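Local atomic coordinates of ribokinase RBSK (Mycobacterium tuberculosis, PDB entry 3GO6), a protein that probably phosphorylates D-ribose at O-5 with ATP and a divalent metal, yielding D-ribose 5-phosphate. Residues 144-149 / 171-176; 188-193 / 206-211. One frame throughout, in Å; residues are numbered along the deposited sequence.

Contact 1: residues 144-149 / 171-176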
loop_
_atom_site.group_PDB
_atom_site.type_symbol
_atom_site.label_atom_id
_atom_site.label_comp_id
_atom_site.label_asym_id
_atom_site.label_seq_id
_atom_site.Cartn_x
_atom_site.Cartn_y
_atom_site.Cartn_z
ATOM N N CYS A 144 -10.104 -9.938 -33.597
ATOM C CA CYS A 144 -8.714 -9.694 -33.217
ATOM C C CYS A 144 -7.757 -10.614 -33.945
ATOM O O CYS A 144 -8.140 -11.678 -34.437
ATOM C CB CYS A 144 -8.496 -9.714 -31.694
ATOM S SG CYS A 144 -8.382 -11.338 -30.910
ATOM N N ASP A 145 -6.516 -10.157 -34.038
ATOM C CA ASP A 145 -5.421 -10.925 -34.609
ATOM C C ASP A 145 -4.680 -11.685 -33.498
ATOM O O ASP A 145 -4.287 -12.847 -33.676
ATOM C CB ASP A 145 -4.493 -9.968 -35.353
ATOM C CG ASP A 145 -5.195 -9.297 -36.527
ATOM O OD1 ASP A 145 -5.959 -9.999 -37.225
ATOM O OD2 ASP A 145 -5.013 -8.087 -36.729
ATOM N N VAL A 146 -4.518 -11.025 -32.349
ATOM C CA VAL A 146 -3.864 -11.638 -31.180
ATOM C C VAL A 146 -4.712 -11.410 -29.923
ATOM O O VAL A 146 -5.073 -10.269 -29.617
ATOM C CB VAL A 146 -2.448 -11.045 -30.942
ATOM C CG1 VAL A 146 -1.769 -11.688 -29.710
ATOM C CG2 VAL A 146 -1.554 -11.206 -32.182
ATOM N N LEU A 147 -5.046 -12.493 -29.227
ATOM C CA LEU A 147 -5.564 -12.398 -27.861
ATOM C C LEU A 147 -4.388 -12.453 -26.880
ATOM O O LEU A 147 -3.566 -13.355 -26.946
ATOM C CB LEU A 147 -6.553 -13.529 -27.539
ATOM C CG LEU A 147 -6.762 -13.781 -26.028
ATOM C CD1 LEU A 147 -7.685 -12.768 -25.381
ATOM C CD2 LEU A 147 -7.220 -15.180 -25.740
ATOM N N LEU A 148 -4.291 -11.470 -25.988
ATOM C CA LEU A 148 -3.300 -11.534 -24.929
ATOM C C LEU A 148 -4.013 -11.555 -23.572
ATOM O O LEU A 148 -4.864 -10.691 -23.281
ATOM C CB LEU A 148 -2.310 -10.359 -25.062
ATOM C CG LEU A 148 -1.292 -10.147 -23.941
ATOM C CD1 LEU A 148 -0.368 -11.356 -23.787
ATOM C CD2 LEU A 148 -0.495 -8.864 -24.168
ATOM N N THR A 149 -3.677 -12.538 -22.745
ATOM C CA THR A 149 -4.334 -12.691 -21.454
ATOM C C THR A 149 -3.316 -13.041 -20.358
ATOM O O THR A 149 -2.189 -13.432 -20.669
ATOM C CB THR A 149 -5.505 -13.725 -21.551
ATOM O OG1 THR A 149 -6.368 -13.588 -20.422
ATOM C CG2 THR A 149 -4.989 -15.148 -21.631
ATOM N N VAL A 171 -4.172 -15.587 -32.683
ATOM C CA VAL A 171 -3.112 -16.081 -31.812
ATOM C C VAL A 171 -3.548 -16.076 -30.329
ATOM O O VAL A 171 -4.013 -15.060 -29.818
ATOM C CB VAL A 171 -1.829 -15.239 -31.970
ATOM C CG1 VAL A 171 -0.738 -15.708 -30.982
ATOM C CG2 VAL A 171 -1.333 -15.292 -33.411
ATOM N N VAL A 172 -3.391 -17.209 -29.649
ATOM C CA VAL A 172 -3.612 -17.267 -28.207
ATOM C C VAL A 172 -2.270 -17.049 -27.492
ATOM O O VAL A 172 -1.378 -17.892 -27.542
ATOM C CB VAL A 172 -4.283 -18.580 -27.745
ATOM C CG1 VAL A 172 -4.402 -18.604 -26.237
ATOM C CG2 VAL A 172 -5.672 -18.735 -28.394
ATOM N N MET A 173 -2.150 -15.906 -26.822
ATOM C CA MET A 173 -0.920 -15.529 -26.133
ATOM C C MET A 173 -1.213 -15.319 -24.650
ATOM O O MET A 173 -2.060 -14.483 -24.283
ATOM C CB MET A 173 -0.343 -14.264 -26.791
ATOM C CG MET A 173 1.028 -13.797 -26.233
ATOM S SD MET A 173 1.683 -12.325 -27.070
ATOM C CE MET A 173 2.195 -13.022 -28.642
ATOM N N VAL A 174 -0.540 -16.086 -23.797
ATOM C CA VAL A 174 -0.799 -16.076 -22.369
ATOM C C VAL A 174 0.446 -15.638 -21.624
ATOM O O VAL A 174 1.532 -16.205 -21.803
ATOM C CB VAL A 174 -1.270 -17.476 -21.848
ATOM C CG1 VAL A 174 -1.523 -17.464 -20.324
ATOM C CG2 VAL A 174 -2.519 -17.928 -22.602
ATOM N N ASN A 175 0.297 -14.594 -20.815
ATOM C CA ASN A 175 1.326 -14.274 -19.833
ATOM C C ASN A 175 1.011 -15.096 -18.606
ATOM O O ASN A 175 0.041 -14.808 -17.889
ATOM C CB ASN A 175 1.333 -12.767 -19.537
ATOM C CG ASN A 175 2.359 -12.380 -18.506
ATOM O OD1 ASN A 175 3.407 -13.045 -18.346
ATOM N ND2 ASN A 175 2.074 -11.314 -17.788
ATOM N N ALA A 176 1.806 -16.146 -18.372
ATOM C CA ALA A 176 1.534 -17.100 -17.285
ATOM C C ALA A 176 1.935 -16.542 -15.918
ATOM O O ALA A 176 2.818 -17.079 -15.252
ATOM C CB ALA A 176 2.262 -18.448 -17.558
#
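Asp145 opens the ladder through its carbonyl: Val171 N donates to Asp145 O over 2.9 Å, while the carboxylate turns to a salt bridge with Arg21. At Val146, CG2 sits 4.0 Å from Val171 CB, the two valines side by side, pointing the same way; CG1, anti to the backbone N (chi1 180°), reaches towards Met173 CB. Leu147 N donates to Val171 O and Leu147 O accepts from Met173 N at 2.9 Å. The N and O of Leu147 bond the residues flanking Val172, those of Thr149 the residues flanking Val174: the parallel pattern, in strands whose short axes come within 4.8 Å at closest and lie 18° from parallel; helix 155-167 connects them, completing a beta-alpha-beta unit in the central sheet of this PfkB-family kinase. Leu148 shares a face with Val146 and Met173: its CD1 touches Met173 CG at 3.7 Å, and Leu148 CA lies 3.3 Å from Met173 O in a CA-H...O contact. Helix 246-257 covers this face through Ala255. Thr149 places CG2 3.8 Å from Val174 CG2 on the other face, where Leu147 meets helix 155-167. Thr149 OG1 is hydrogen-bonded to Val25 O in the adjoining strand, and Thr149 O receives Asn175 N at 2.7 Å.

Contact 2: residues 188-193 / 206-211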
loop_
_atom_site.group_PDB
_atom_site.type_symbol
_atom_site.label_atom_id
_atom_site.label_comp_id
_atom_site.label_asym_id
_atom_site.label_seq_id
_atom_site.Cartn_x
_atom_site.Cartn_y
_atom_site.Cartn_z
ATOM N N ASP A 188 -6.080 -26.967 -19.223
ATOM C CA ASP A 188 -6.902 -26.733 -20.405
ATOM C C ASP A 188 -6.393 -25.542 -21.211
ATOM O O ASP A 188 -6.377 -25.587 -22.429
ATOM C CB ASP A 188 -8.377 -26.526 -20.028
ATOM C CG ASP A 188 -9.039 -27.805 -19.499
ATOM O OD1 ASP A 188 -8.452 -28.900 -19.653
ATOM O OD2 ASP A 188 -10.143 -27.710 -18.916
ATOM N N LEU A 189 -5.988 -24.472 -20.526
ATOM C CA LEU A 189 -5.417 -23.318 -21.233
ATOM C C LEU A 189 -4.072 -23.676 -21.870
ATOM O O LEU A 189 -3.817 -23.318 -23.014
ATOM C CB LEU A 189 -5.292 -22.095 -20.301
ATOM C CG LEU A 189 -4.844 -20.747 -20.897
ATOM C CD1 LEU A 189 -5.637 -20.351 -22.129
ATOM C CD2 LEU A 189 -4.933 -19.667 -19.829
ATOM N N ALA A 190 -3.227 -24.399 -21.139
ATOM C CA ALA A 190 -1.901 -24.780 -21.660
ATOM C C ALA A 190 -2.008 -25.638 -22.936
ATOM O O ALA A 190 -1.229 -25.463 -23.888
ATOM C CB ALA A 190 -1.087 -25.484 -20.587
ATOM N N ALA A 191 -3.007 -26.520 -22.960
ATOM C CA ALA A 191 -3.269 -27.430 -24.096
ATOM C C ALA A 191 -3.457 -26.688 -25.408
ATOM O O ALA A 191 -3.120 -27.211 -26.471
ATOM C CB ALA A 191 -4.508 -28.316 -23.799
ATOM N N ILE A 192 -3.968 -25.460 -25.338
ATOM C CA ILE A 192 -4.294 -24.696 -26.546
ATOM C C ILE A 192 -3.497 -23.394 -26.786
ATOM O O ILE A 192 -3.612 -22.800 -27.858
ATOM C CB ILE A 192 -5.833 -24.399 -26.654
ATOM C CG1 ILE A 192 -6.322 -23.527 -25.490
ATOM C CG2 ILE A 192 -6.639 -25.711 -26.712
ATOM C CD1 ILE A 192 -7.734 -22.965 -25.689
ATOM N N ALA A 193 -2.711 -22.939 -25.812
ATOM C CA ALA A 193 -1.941 -21.684 -25.989
ATOM C C ALA A 193 -0.945 -21.796 -27.141
ATOM O O ALA A 193 -0.214 -22.781 -27.228
ATOM C CB ALA A 193 -1.199 -21.301 -24.684
ATOM N N TRP A 206 4.055 -23.645 -15.208
ATOM C CA TRP A 206 3.092 -23.810 -16.294
ATOM C C TRP A 206 2.954 -25.303 -16.685
ATOM O O TRP A 206 3.960 -25.998 -16.790
ATOM C CB TRP A 206 3.536 -22.982 -17.492
ATOM C CG TRP A 206 2.544 -22.888 -18.618
ATOM C CD1 TRP A 206 2.680 -23.405 -19.869
ATOM C CD2 TRP A 206 1.284 -22.193 -18.603
ATOM N NE1 TRP A 206 1.565 -23.098 -20.634
ATOM C CE2 TRP A 206 0.701 -22.352 -19.878
ATOM C CE3 TRP A 206 0.590 -21.463 -17.632
ATOM C CZ2 TRP A 206 -0.539 -21.794 -20.214
ATOM C CZ3 TRP A 206 -0.652 -20.920 -17.963
ATOM C CH2 TRP A 206 -1.200 -21.082 -19.240
ATOM N N PRO A 207 1.715 -25.790 -16.876
ATOM C CA PRO A 207 1.470 -27.248 -17.059
ATOM C C PRO A 207 2.181 -27.979 -18.216
ATOM O O PRO A 207 2.687 -29.091 -18.006
ATOM C CB PRO A 207 -0.052 -27.329 -17.221
ATOM C CG PRO A 207 -0.562 -26.090 -16.491
ATOM C CD PRO A 207 0.445 -25.036 -16.869
ATOM N N SER A 208 2.199 -27.403 -19.414
ATOM C CA SER A 208 2.726 -28.106 -20.591
ATOM C C SER A 208 3.148 -27.067 -21.614
ATOM O O SER A 208 2.560 -25.981 -21.639
ATOM C CB SER A 208 1.655 -29.032 -21.196
ATOM O OG SER A 208 0.529 -28.300 -21.683
ATOM N N PRO A 209 4.152 -27.388 -22.465
ATOM C CA PRO A 209 4.710 -26.378 -23.354
ATOM C C PRO A 209 3.776 -25.971 -24.478
ATOM O O PRO A 209 3.064 -26.829 -25.026
ATOM C CB PRO A 209 5.982 -27.036 -23.921
ATOM C CG PRO A 209 5.941 -28.447 -23.533
ATOM C CD PRO A 209 4.796 -28.706 -22.634
ATOM N N PRO A 210 3.760 -24.658 -24.807
ATOM C CA PRO A 210 3.006 -24.142 -25.939
ATOM C C PRO A 210 3.812 -24.294 -27.210
ATOM O O PRO A 210 4.972 -24.717 -27.159
ATOM C CB PRO A 210 2.865 -22.655 -25.597
ATOM C CG PRO A 210 4.199 -22.350 -24.906
ATOM C CD PRO A 210 4.456 -23.576 -24.065
ATOM N N THR A 211 3.228 -23.921 -28.341
ATOM C CA THR A 211 3.970 -23.928 -29.595
ATOM C C THR A 211 5.218 -23.049 -29.469
ATOM O O THR A 211 6.299 -23.433 -29.925
ATOM C CB THR A 211 3.093 -23.442 -30.753
ATOM O OG1 THR A 211 1.831 -24.109 -30.676
ATOM C CG2 THR A 211 3.750 -23.750 -32.110
HETATM O O HOH W 1 1.050 -24.315 -23.186
HETATM O O HOH W 2 0.799 -28.096 -24.163
#
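Ala190 CB is the focus of the tight part, lying 3.2 Å above the plane of the Trp206 ring and offset toward its rim. Three neighbours converge on this methyl: Trp206 NE1 at 3.6 Å, Ser208 OG at 3.4 Å, and Pro207 CB at 4.0 Å. Leu189 approaches differently, its CG near the ring plane and 4.0 Å from the edge atom Trp206 CH2, with the two side chains crossing at about a right angle.

The polar side is looser: no direct hydrogen bond joins the segments, and water takes over. One water lies in the indole plane, accepting from Trp206 NE1 at 2.9 Å and donating to Ala190 O and Ser208 O, which ties the ring edge to the helix backbone. A second water bonds Ser208 OG and Pro209 O but reaches Ala190 O only weakly, at 3.3 Å. Farther along, Pro210 CB merely rests 3.5 Å from Ala193 O, beside the exposed Thr211. The contact thus fastens the C-terminal part of helix 183-192 and the residue after it to the loop between helix 200-205 and strand 212-216; Trp206 and Pro210 also pack on Val196 of strand 195-199, and Leu189 on Ala162 of helix 155-167.

Overall arrangement
Contact 1 belongs to the core: all ten of its touching residues are buried, and five direct backbone hydrogen bonds join neighbouring strands of the central sheet. Contact 2, about 12 Å away between centres, is partly buried and joins a helix to a loop, with apolar packing and bridging waters in place of a backbone ladder. They follow in series along the chain, since strand 171-175 leads into helix 183-192, and they meet physically. Val174 takes part in both: its CG1 lies 3.8 Å from Trp206 CH2 and its CG2 4.0 Å from Leu189 CD1. Ala176 CB, just past the strand, adds a contact at 3.4 Å to Trp206 CE3.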